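Local coordinates for protein C alpha-dehydrogenase (Sphingobium sp. SYK-6, PDB 4YAG) that binds NADH and, as a short-chain dehydrogenase, probably oxidises the alpha-carbon alcohol of lignin-derived beta-aryl ethers at an early step of their cleavage, at residues G235-D240 against V249-N254; Q200-R205 against E214-L219; G129-G134 against R173-E178; L63-S66 against Q70-E73. All coordinates share one frame; numbering follows the deposited sequence.

Contact 1: G235-D240 against V249-N254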
# COMPACT_ATOMS: atom_id res chain seq x y z
N GLY A 235 13.25 4.60 20.79
CA GLY A 235 14.32 5.43 20.30
C GLY A 235 15.66 4.71 20.34
O GLY A 235 16.45 4.81 19.39
N ASP A 236 15.92 3.98 21.41
CA ASP A 236 17.19 3.27 21.54
C ASP A 236 17.28 2.13 20.53
O ASP A 236 18.36 1.85 20.00
CB ASP A 236 17.41 2.79 22.96
CG ASP A 236 17.92 3.90 23.86
OD1 ASP A 236 18.55 4.86 23.33
OD2 ASP A 236 17.69 3.81 25.09
N MET A 237 16.16 1.48 20.26
CA MET A 237 16.15 0.45 19.21
C MET A 237 16.52 1.04 17.87
O MET A 237 17.14 0.38 17.03
CB MET A 237 14.78 -0.21 19.10
CG MET A 237 14.33 -0.95 20.33
SD MET A 237 12.69 -1.65 20.09
CE MET A 237 12.31 -2.15 21.77
N ILE A 238 16.03 2.24 17.61
CA ILE A 238 16.31 2.93 16.37
C ILE A 238 17.78 3.41 16.30
O ILE A 238 18.39 3.33 15.23
CB ILE A 238 15.28 4.08 16.11
CG1 ILE A 238 13.91 3.47 15.85
CG2 ILE A 238 15.71 4.99 14.98
CD1 ILE A 238 13.91 2.47 14.70
N VAL A 239 18.35 3.87 17.40
CA VAL A 239 19.79 4.17 17.43
C VAL A 239 20.54 2.91 16.98
O VAL A 239 21.40 2.99 16.08
CB VAL A 239 20.24 4.60 18.83
CG1 VAL A 239 21.76 4.58 18.97
CG2 VAL A 239 19.69 6.00 19.15
N ASP A 240 20.19 1.75 17.55
CA ASP A 240 20.90 0.52 17.21
C ASP A 240 20.70 0.17 15.72
O ASP A 240 21.64 -0.29 15.05
CB ASP A 240 20.46 -0.65 18.09
CG ASP A 240 20.87 -0.48 19.56
OD1 ASP A 240 21.78 0.31 19.86
OD2 ASP A 240 20.26 -1.16 20.41
N VAL A 249 13.02 -3.66 12.49
CA VAL A 249 12.96 -3.52 13.94
C VAL A 249 11.51 -3.69 14.37
O VAL A 249 10.65 -2.96 13.89
CB VAL A 249 13.43 -2.12 14.40
CG1 VAL A 249 13.22 -1.97 15.91
CG2 VAL A 249 14.89 -1.89 14.04
N SER A 250 11.26 -4.65 15.26
CA SER A 250 9.94 -4.83 15.87
C SER A 250 10.09 -4.60 17.36
O SER A 250 11.05 -5.04 17.98
CB SER A 250 9.37 -6.23 15.62
OG SER A 250 9.20 -6.47 14.22
N THR A 251 9.12 -3.93 17.95
CA THR A 251 9.24 -3.58 19.37
C THR A 251 8.65 -4.62 20.32
O THR A 251 8.99 -4.62 21.52
CB THR A 251 8.54 -2.23 19.66
OG1 THR A 251 7.14 -2.37 19.46
CG2 THR A 251 9.07 -1.12 18.79
N HIS A 252 7.79 -5.49 19.81
CA HIS A 252 7.05 -6.45 20.63
C HIS A 252 7.01 -7.80 19.95
O HIS A 252 6.96 -7.86 18.72
CB HIS A 252 5.60 -5.99 20.81
CG HIS A 252 5.44 -4.85 21.76
ND1 HIS A 252 5.78 -3.56 21.43
CD2 HIS A 252 4.93 -4.81 23.02
CE1 HIS A 252 5.52 -2.77 22.48
NE2 HIS A 252 4.99 -3.50 23.43
N GLY A 253 6.99 -8.86 20.74
CA GLY A 253 6.89 -10.22 20.22
C GLY A 253 5.53 -10.88 20.33
O GLY A 253 5.38 -12.05 19.97
N ASN A 254 4.53 -10.13 20.80
CA ASN A 254 3.22 -10.69 21.10
C ASN A 254 2.46 -11.25 19.90
O ASN A 254 1.50 -12.01 20.06
CB ASN A 254 2.36 -9.61 21.78
CG ASN A 254 3.04 -8.99 22.99
OD1 ASN A 254 4.06 -8.30 22.86
ND2 ASN A 254 2.48 -9.23 24.17

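Contact 2: Q200-R205 against E214-L219. With NAI (1,4-dihydronicotinamide adenine dinucleotide), chain C.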
# COMPACT_ATOMS: atom_id res chain seq x y z
N GLN A 200 -7.81 15.37 15.55
CA GLN A 200 -7.27 16.74 15.52
C GLN A 200 -6.20 16.91 14.44
O GLN A 200 -5.92 18.03 14.01
CB GLN A 200 -6.57 17.09 16.83
CG GLN A 200 -7.40 17.32 18.03
CD GLN A 200 -6.53 17.93 19.13
OE1 GLN A 200 -6.07 19.07 19.02
NE2 GLN A 200 -6.27 17.15 20.17
N ASN A 201 -5.56 15.82 14.06
CA ASN A 201 -4.40 15.88 13.18
C ASN A 201 -4.79 15.71 11.72
O ASN A 201 -3.97 15.96 10.84
CB ASN A 201 -3.37 14.81 13.56
CG ASN A 201 -2.88 14.96 14.98
OD1 ASN A 201 -3.01 16.03 15.57
ND2 ASN A 201 -2.29 13.89 15.54
N ARG A 202 -6.02 15.29 11.47
CA ARG A 202 -6.49 15.10 10.10
C ARG A 202 -6.42 16.42 9.34
O ARG A 202 -6.99 17.41 9.79
CB ARG A 202 -7.94 14.62 10.11
CG ARG A 202 -8.53 14.34 8.73
CD ARG A 202 -10.02 14.01 8.80
NE ARG A 202 -10.30 12.65 9.25
CZ ARG A 202 -10.80 11.66 8.50
NH1 ARG A 202 -11.09 11.82 7.21
NH2 ARG A 202 -11.01 10.47 9.05
N PRO A 203 -5.71 16.45 8.20
CA PRO A 203 -5.68 17.73 7.48
C PRO A 203 -7.06 18.20 7.06
O PRO A 203 -7.96 17.40 6.81
CB PRO A 203 -4.80 17.43 6.26
CG PRO A 203 -3.91 16.29 6.70
CD PRO A 203 -4.79 15.46 7.61
N GLU A 204 -7.23 19.51 6.99
CA GLU A 204 -8.53 20.10 6.73
C GLU A 204 -9.23 19.53 5.50
O GLU A 204 -10.45 19.31 5.50
CB GLU A 204 -8.40 21.63 6.59
CG GLU A 204 -9.73 22.35 6.39
CD GLU A 204 -10.65 22.24 7.59
OE1 GLU A 204 -10.13 22.15 8.73
OE2 GLU A 204 -11.88 22.23 7.39
N ARG A 205 -8.47 19.26 4.45
CA ARG A 205 -9.08 18.88 3.18
C ARG A 205 -9.72 17.50 3.23
O ARG A 205 -10.51 17.15 2.35
CB ARG A 205 -8.07 18.94 2.05
CG ARG A 205 -6.99 17.91 2.13
CD ARG A 205 -5.93 18.22 1.10
NE ARG A 205 -4.92 17.18 0.93
CZ ARG A 205 -3.89 16.98 1.76
NH1 ARG A 205 -3.74 17.73 2.85
NH2 ARG A 205 -3.01 16.03 1.50
N GLU A 214 -17.28 10.33 14.36
CA GLU A 214 -17.73 9.79 15.64
C GLU A 214 -16.66 8.88 16.23
O GLU A 214 -16.39 8.93 17.44
CB GLU A 214 -19.07 9.04 15.49
CG GLU A 214 -19.59 8.45 16.80
CD GLU A 214 -20.95 7.77 16.64
OE1 GLU A 214 -21.57 7.87 15.56
OE2 GLU A 214 -21.39 7.11 17.62
N THR A 215 -16.03 8.08 15.38
CA THR A 215 -14.98 7.19 15.83
C THR A 215 -13.80 8.00 16.36
O THR A 215 -13.21 7.67 17.39
CB THR A 215 -14.53 6.24 14.72
OG1 THR A 215 -15.64 5.38 14.39
CG2 THR A 215 -13.37 5.39 15.17
N GLU A 216 -13.45 9.07 15.65
CA GLU A 216 -12.33 9.92 16.07
C GLU A 216 -12.61 10.59 17.41
O GLU A 216 -11.70 10.76 18.24
CB GLU A 216 -12.05 10.99 15.00
CG GLU A 216 -11.47 10.43 13.73
CD GLU A 216 -11.24 11.48 12.66
OE1 GLU A 216 -11.98 12.48 12.65
OE2 GLU A 216 -10.31 11.31 11.84
N GLN A 217 -13.86 10.98 17.63
CA GLN A 217 -14.19 11.62 18.90
C GLN A 217 -14.11 10.62 20.06
O GLN A 217 -13.71 10.98 21.16
CB GLN A 217 -15.56 12.27 18.83
CG GLN A 217 -15.61 13.46 17.89
CD GLN A 217 -17.02 13.82 17.49
OE1 GLN A 217 -17.98 13.43 18.16
NE2 GLN A 217 -17.16 14.56 16.40
N GLN A 218 -14.44 9.35 19.80
CA GLN A 218 -14.33 8.34 20.85
C GLN A 218 -12.85 8.08 21.10
O GLN A 218 -12.41 7.99 22.25
CB GLN A 218 -15.01 7.03 20.45
CG GLN A 218 -16.52 7.03 20.55
CD GLN A 218 -17.14 5.75 19.99
OE1 GLN A 218 -16.52 5.04 19.19
NE2 GLN A 218 -18.37 5.46 20.41
N LEU A 219 -12.08 7.98 20.01
CA LEU A 219 -10.65 7.70 20.11
C LEU A 219 -9.94 8.74 20.98
O LEU A 219 -9.05 8.41 21.76
CB LEU A 219 -10.00 7.65 18.72
CG LEU A 219 -8.49 7.46 18.66
CD1 LEU A 219 -8.06 6.10 19.17
CD2 LEU A 219 -8.02 7.65 17.24
PA NAI C . 1.68 10.62 17.99
O1A NAI C . 0.37 11.19 17.53
O2A NAI C . 2.03 10.78 19.46
O5B NAI C . 2.86 11.20 17.13
C5B NAI C . 2.67 11.43 15.76
C4B NAI C . 2.96 12.85 15.47
O4B NAI C . 2.86 12.94 14.01
C3B NAI C . 2.07 13.84 16.06
O3B NAI C . 2.78 14.87 16.77
C2B NAI C . 1.30 14.35 14.94
O2B NAI C . 0.86 15.71 15.11
C1B NAI C . 2.15 14.16 13.77
N9A NAI C . 1.43 14.10 12.53
C8A NAI C . 0.25 13.46 12.26
N7A NAI C . -0.12 13.68 10.99
C5A NAI C . 0.82 14.47 10.39
C6A NAI C . 1.01 15.04 9.13
N6A NAI C . 0.02 14.88 8.14
N1A NAI C . 2.10 15.79 8.87
C2A NAI C . 3.03 16.00 9.84
N3A NAI C . 2.90 15.49 11.07
C4A NAI C . 1.82 14.73 11.37
O3 NAI C . 1.55 9.07 17.65
PN NAI C . 2.67 7.92 17.49
O1N NAI C . 4.02 8.32 18.08
O2N NAI C . 2.06 6.70 18.12
O5D NAI C . 2.79 7.76 15.89
C5D NAI C . 4.05 7.63 15.23
C4D NAI C . 3.99 6.52 14.24
O4D NAI C . 3.97 5.25 14.99
C3D NAI C . 2.80 6.53 13.39
O3D NAI C . 3.20 6.29 12.02
C2D NAI C . 1.96 5.43 13.87
O2D NAI C . 1.13 4.91 12.83
C1D NAI C . 2.91 4.44 14.33
N1N NAI C . 2.52 3.45 15.27
C2N NAI C . 2.20 3.72 16.58
C3N NAI C . 1.86 2.68 17.43
C7N NAI C . 1.51 2.95 18.85
O7N NAI C . 1.06 2.05 19.60
N7N NAI C . 1.79 4.28 19.37
C4N NAI C . 1.84 1.37 17.00
C5N NAI C . 2.23 1.11 15.69
C6N NAI C . 2.57 2.13 14.85

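Contact 3: G129-G134 against R173-E178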
# COMPACT_ATOMS: atom_id res chain seq x y z
N GLY A 129 19.19 14.86 -2.23
CA GLY A 129 20.24 15.59 -1.56
C GLY A 129 21.13 14.69 -0.75
O GLY A 129 22.33 14.91 -0.68
N MET A 130 20.56 13.66 -0.13
CA MET A 130 21.33 12.73 0.65
C MET A 130 22.32 11.99 -0.24
O MET A 130 23.46 11.75 0.15
CB MET A 130 20.43 11.75 1.39
CG MET A 130 19.50 12.43 2.42
SD MET A 130 18.20 11.35 3.08
CE MET A 130 19.17 10.17 4.01
N ARG A 131 21.89 11.62 -1.43
CA ARG A 131 22.80 11.01 -2.39
C ARG A 131 23.86 12.02 -2.84
O ARG A 131 25.05 11.71 -2.88
CB ARG A 131 22.06 10.50 -3.60
CG ARG A 131 20.99 9.47 -3.34
CD ARG A 131 20.41 9.06 -4.68
NE ARG A 131 19.18 8.27 -4.62
CZ ARG A 131 19.14 6.94 -4.57
NH1 ARG A 131 20.26 6.23 -4.55
NH2 ARG A 131 17.97 6.32 -4.56
N ALA A 132 23.43 13.22 -3.20
CA ALA A 132 24.35 14.22 -3.75
C ALA A 132 25.48 14.60 -2.80
O ALA A 132 26.62 14.85 -3.22
CB ALA A 132 23.57 15.46 -4.12
N ARG A 133 25.18 14.64 -1.51
CA ARG A 133 26.15 15.10 -0.53
C ARG A 133 27.26 14.08 -0.30
O ARG A 133 28.34 14.42 0.17
CB ARG A 133 25.46 15.48 0.79
CG ARG A 133 24.75 16.83 0.70
CD ARG A 133 24.14 17.29 2.02
NE ARG A 133 23.06 16.43 2.48
CZ ARG A 133 21.78 16.54 2.13
NH1 ARG A 133 21.37 17.48 1.29
NH2 ARG A 133 20.90 15.70 2.62
N GLY A 134 26.97 12.82 -0.61
CA GLY A 134 27.97 11.78 -0.66
C GLY A 134 28.54 11.34 0.67
O GLY A 134 29.62 10.77 0.73
N ARG A 173 15.89 -0.61 -0.55
CA ARG A 173 17.17 -0.85 0.10
C ARG A 173 18.34 -0.84 -0.89
O ARG A 173 19.37 -0.20 -0.67
CB ARG A 173 17.15 -2.16 0.91
CG ARG A 173 18.37 -2.37 1.79
CD ARG A 173 18.27 -3.67 2.56
NE ARG A 173 19.02 -3.57 3.80
CZ ARG A 173 19.39 -4.59 4.56
NH1 ARG A 173 19.12 -5.85 4.21
NH2 ARG A 173 20.06 -4.32 5.68
N ASP A 174 18.21 -1.59 -1.98
CA ASP A 174 19.36 -1.71 -2.86
C ASP A 174 19.68 -0.38 -3.56
O ASP A 174 20.84 -0.06 -3.79
CB ASP A 174 19.20 -2.84 -3.88
CG ASP A 174 18.11 -2.57 -4.90
OD1 ASP A 174 16.96 -2.94 -4.64
OD2 ASP A 174 18.41 -2.00 -5.98
N SER A 175 18.65 0.38 -3.90
CA SER A 175 18.89 1.69 -4.53
C SER A 175 19.60 2.62 -3.56
O SER A 175 20.57 3.31 -3.92
CB SER A 175 17.59 2.35 -4.99
OG SER A 175 17.88 3.61 -5.59
N MET A 176 19.12 2.68 -2.32
CA MET A 176 19.72 3.59 -1.35
C MET A 176 21.15 3.18 -1.03
O MET A 176 22.03 4.03 -0.83
CB MET A 176 18.88 3.63 -0.07
CG MET A 176 17.48 4.19 -0.31
SD MET A 176 17.53 5.90 -0.94
CE MET A 176 15.88 6.05 -1.61
N ALA A 177 21.39 1.88 -0.99
CA ALA A 177 22.73 1.37 -0.70
C ALA A 177 23.76 1.82 -1.74
O ALA A 177 24.95 1.90 -1.43
CB ALA A 177 22.71 -0.15 -0.63
N GLU A 178 23.33 2.09 -2.97
CA GLU A 178 24.26 2.61 -4.00
C GLU A 178 25.01 3.84 -3.50
O GLU A 178 26.12 4.12 -3.92
CB GLU A 178 23.50 2.99 -5.27
CG GLU A 178 22.81 1.85 -5.96
CD GLU A 178 21.91 2.31 -7.09
OE1 GLU A 178 22.01 3.49 -7.50
OE2 GLU A 178 21.10 1.49 -7.56

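Contact 4: L63-S66 against Q70-E73. With NAI (1,4-dihydronicotinamide adenine dinucleotide), chain C.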
# COMPACT_ATOMS: atom_id res chain seq x y z
N LEU A 63 4.44 21.41 9.23
CA LEU A 63 4.09 21.00 7.88
C LEU A 63 3.19 19.78 7.93
O LEU A 63 3.05 19.13 8.95
CB LEU A 63 5.34 20.69 7.04
CG LEU A 63 6.33 19.65 7.53
CD1 LEU A 63 5.82 18.22 7.41
CD2 LEU A 63 7.65 19.77 6.74
N ASP A 64 2.55 19.54 6.79
CA ASP A 64 1.78 18.32 6.52
C ASP A 64 2.60 17.46 5.55
O ASP A 64 2.90 17.91 4.44
CB ASP A 64 0.47 18.76 5.86
CG ASP A 64 -0.42 17.60 5.42
OD1 ASP A 64 -0.08 16.42 5.59
OD2 ASP A 64 -1.51 17.93 4.89
N VAL A 65 2.96 16.24 5.96
CA VAL A 65 3.82 15.36 5.15
C VAL A 65 3.18 14.98 3.82
O VAL A 65 3.87 14.53 2.90
CB VAL A 65 4.24 14.07 5.89
CG1 VAL A 65 5.12 14.40 7.09
CG2 VAL A 65 3.01 13.26 6.31
N SER A 66 1.87 15.17 3.72
CA SER A 66 1.15 14.82 2.49
C SER A 66 1.08 15.99 1.52
O SER A 66 0.47 15.90 0.44
CB SER A 66 -0.23 14.23 2.79
OG SER A 66 -1.10 15.17 3.37
N GLN A 70 5.21 21.57 0.49
CA GLN A 70 5.75 21.83 1.83
C GLN A 70 6.94 20.94 2.16
O GLN A 70 7.88 21.35 2.85
CB GLN A 70 4.68 21.64 2.92
CG GLN A 70 3.60 22.67 2.88
CD GLN A 70 2.84 22.78 4.19
OE1 GLN A 70 2.56 21.80 4.86
NE2 GLN A 70 2.51 24.01 4.57
N MET A 71 6.92 19.71 1.65
CA MET A 71 8.05 18.82 1.83
C MET A 71 9.29 19.26 1.04
O MET A 71 10.41 19.15 1.55
CB MET A 71 7.67 17.38 1.50
CG MET A 71 6.69 16.80 2.49
SD MET A 71 7.41 16.51 4.12
CE MET A 71 8.28 14.97 3.80
N ALA A 72 9.11 19.81 -0.17
CA ALA A 72 10.22 20.35 -0.92
C ALA A 72 10.81 21.57 -0.19
O ALA A 72 12.04 21.75 -0.13
CB ALA A 72 9.80 20.74 -2.32
N GLU A 73 9.92 22.41 0.33
CA GLU A 73 10.33 23.55 1.16
C GLU A 73 11.11 23.05 2.36
O GLU A 73 12.14 23.62 2.72
CB GLU A 73 9.12 24.33 1.64
CG GLU A 73 8.39 25.09 0.55
CD GLU A 73 7.06 25.66 1.01
OE1 GLU A 73 6.70 25.51 2.19
OE2 GLU A 73 6.36 26.28 0.17
PA NAI C . 1.68 10.62 17.99
O1A NAI C . 0.37 11.19 17.53
O2A NAI C . 2.03 10.78 19.46
O5B NAI C . 2.86 11.20 17.13
C5B NAI C . 2.67 11.43 15.76
C4B NAI C . 2.96 12.85 15.47
O4B NAI C . 2.86 12.94 14.01
C3B NAI C . 2.07 13.84 16.06
O3B NAI C . 2.78 14.87 16.77
C2B NAI C . 1.30 14.35 14.94
O2B NAI C . 0.86 15.71 15.11
C1B NAI C . 2.15 14.16 13.77
N9A NAI C . 1.43 14.10 12.53
C8A NAI C . 0.25 13.46 12.26
N7A NAI C . -0.12 13.68 10.99
C5A NAI C . 0.82 14.47 10.39
C6A NAI C . 1.01 15.04 9.13
N6A NAI C . 0.02 14.88 8.14
N1A NAI C . 2.10 15.79 8.87
C2A NAI C . 3.03 16.00 9.84
N3A NAI C . 2.90 15.49 11.07
C4A NAI C . 1.82 14.73 11.37
O3 NAI C . 1.55 9.07 17.65
PN NAI C . 2.67 7.92 17.49
O1N NAI C . 4.02 8.32 18.08
O2N NAI C . 2.06 6.70 18.12
O5D NAI C . 2.79 7.76 15.89
C5D NAI C . 4.05 7.63 15.23
C4D NAI C . 3.99 6.52 14.24
O4D NAI C . 3.97 5.25 14.99
C3D NAI C . 2.80 6.53 13.39
O3D NAI C . 3.20 6.29 12.02
C2D NAI C . 1.96 5.43 13.87
O2D NAI C . 1.13 4.91 12.83
C1D NAI C . 2.91 4.44 14.33
N1N NAI C . 2.52 3.45 15.27
C2N NAI C . 2.20 3.72 16.58
C3N NAI C . 1.86 2.68 17.43
C7N NAI C . 1.51 2.95 18.85
O7N NAI C . 1.06 2.05 19.60
N7N NAI C . 1.79 4.28 19.37
C4N NAI C . 1.84 1.37 17.00
C5N NAI C . 2.23 1.11 15.69
C6N NAI C . 2.57 2.13 14.85

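Contact 1: G235-D240 against V249-N254
Val-249 meets Met-237 low on its side chain: the branch CG1 of Val-249 lies 4.0 Å from CB of Met-237. A beta-branched residue suits this buried strand position, since the two methyls fill space close to the backbone. Ser-250 turns its side chain away from the helix, and its OG is hydrogen-bonded to Ser-269 of the second subunit. Thr-251 then takes the far end of the methionine. The Met-237 side chain is extended beyond CG (chi2 179°, chi3 -170°) and crosses the Thr-251 side chain at about a right angle, with SD 3.9 Å from the Thr-251 methyl CG2. Thr-251 is thus used on both branches, CG2 for packing and OG1 for polar bonds to Gly-189 N and to His-252 ND1, the latter 2.7 Å from OG1. An alanine in place of Met-237 would keep the CB contact but would probably open a gap beside the Thr-251 methyl. In the Rossmann sheet, strand 248-250 lies at one edge within this chain, bonded through Val-249 to strand 181-187, while helix 231-244 packs against it, with Ile-238 touching Ile-21 of helix 16-27.

Contact 2: Q200-R205 against E214-L219
Arg-202 and Glu-216 form a side-on salt bridge that ties the loop after helix 198-201 to helix 213-219, both in the region following strand 181-187 of the Rossmann-type sheet. In the short-chain dehydrogenases this region commonly folds over the active-site cleft. Along the loop, Asn-201 comes first and faces the cofactor: its ND2 approaches C2B of the adenosine ribose of NADH to 3.7 Å, while its OD1 is held by Arg-38. The amide is short and polar, which fits a place beside ribose hydroxyls.

Arg-202 follows and turns the other way. Its chain leaves the backbone with CG anti to N (chi1 -179°) and bends only at chi3, which brings the guanidinium edge against the carboxylate of Glu-216. That glutamate is extended beyond CG, long enough to reach the guanidinium. The two side chains cross at about a right angle, and their flat ends are turned 72° apart. A second carboxylate, Asp-107, forms a salt bridge with NH2, and Phe-206 O accepts from NH1, so several bonds fix the rotation of this largely buried group. Pro-203 packs on Tyr-110, whose side chain also touches Arg-202 and Glu-216. Both bonds of the bridge end on one oxygen: Glu-216 OE2 lies 2.9 Å from Arg-202 NE and 3.0 Å from Arg-202 NH2, close to the guanidinium plane, with NE on its syn side and NH2 above the carboxylate plane.

Contact 3: G129-G134 against R173-E178
Arg-131 leaves its helix with CG anti to the carbonyl carbon (chi1 -59°) and runs straight from CG to NE, while OG of Ser-175 stands anti to its own N (chi1 180°), and the two meet end-on. NH2 of Arg-131 gives a hydrogen bond to Ser-175 OG at 2.9 Å, and NH1 gives another to Ser-175 O at 3.0 Å. The latter carbonyl also accepts from Glu-178 N, the two donors coming from opposite faces of its plane. Arginine suits the place, being long and carrying two terminal NH groups that reach a hydroxyl and a main-chain oxygen together. Helices 105-133 and 156-177 are two long helices packed on one face of the sheet in this Rossmann-type fold, here joined near their C-terminal ends. Met-176, bent at chi2, lays its sulfur over one face of the guanidinium, SD being 3.7 Å from Arg-131 NH2. A leucine at Arg-131 lacks both NH groups and would probably leave Ser-175 OG without this donor and Asp-179, salt-bridged to NH1, without its charged partner. Glu-178 stays beyond salt-bridge distance, its OE1 4.4 Å from Arg-131 NH1, and pairs instead with Lys-101 of the second subunit, which also packs on Arg-131.

Contact 4: L63-S66 against Q70-E73
Gln-70 and Met-71, in the first turn of helix 68-82, hold the loop that follows strand 58-62 from two sides, one polar and one apolar. The tight, buried side belongs to Met-71. Bent at both chi2 and chi3, its chain folds back so that SD rests 4.0 Å from Leu-63 CD1 and CG comes within 3.6 Å of Val-65 O. Leu-63 crosses it at about a right angle. A flexible thioether can follow this uneven surface of backbone and branched side chains. The Val-65 carbonyl also accepts a hydrogen bond from Asn-121 ND2.

The more open side belongs to Gln-70, which is partly exposed, and beyond it the exposed Glu-73 takes no part. Yet Gln-70 makes the one hydrogen bond across the segments: its OE1 accepts from Asp-64 N at 3.0 Å, nearly straight at 171°, which fixes the backbone on the edge of the cofactor site. Glutamine serves well here, being long enough to reach back to the loop and carrying a neutral acceptor.

With that backbone set, Asp-64 OD1 accepts from both Ser-66 N and Ser-66 OG on the same face of its carboxylate, the first bond closing an Asx turn, while OD2 is paired with Arg-205. OD1 also accepts a hydrogen bond from adenine N6A at 3.0 Å, and Val-65 N gives to adenine N1A at 3.1 Å. This paired reading of the adenine edge by an aspartate and the next backbone N-H marks the adenine pocket of classical short-chain dehydrogenases.

Overall arrangement
Along the chain the order is contact 4, contact 3, contact 2 and contact 1, each closing before the next opens. All belong to one Rossmann-type domain with a seven-stranded parallel sheet, whose outermost strands within this chain, 58-62 and 248-250, lead into contact 4 and carry contact 1; the centres of these two are 27 Å apart, on opposite sides of the chain's centre. Contacts 2 and 4, with centres 20 Å apart, touch through Arg-205 and both border the NADH, so the loop after helix 198-201 probably helps close the adenine end. Contact 3, 37 Å from contact 2 between centres, instead faces the second subunit, as contact 1 does.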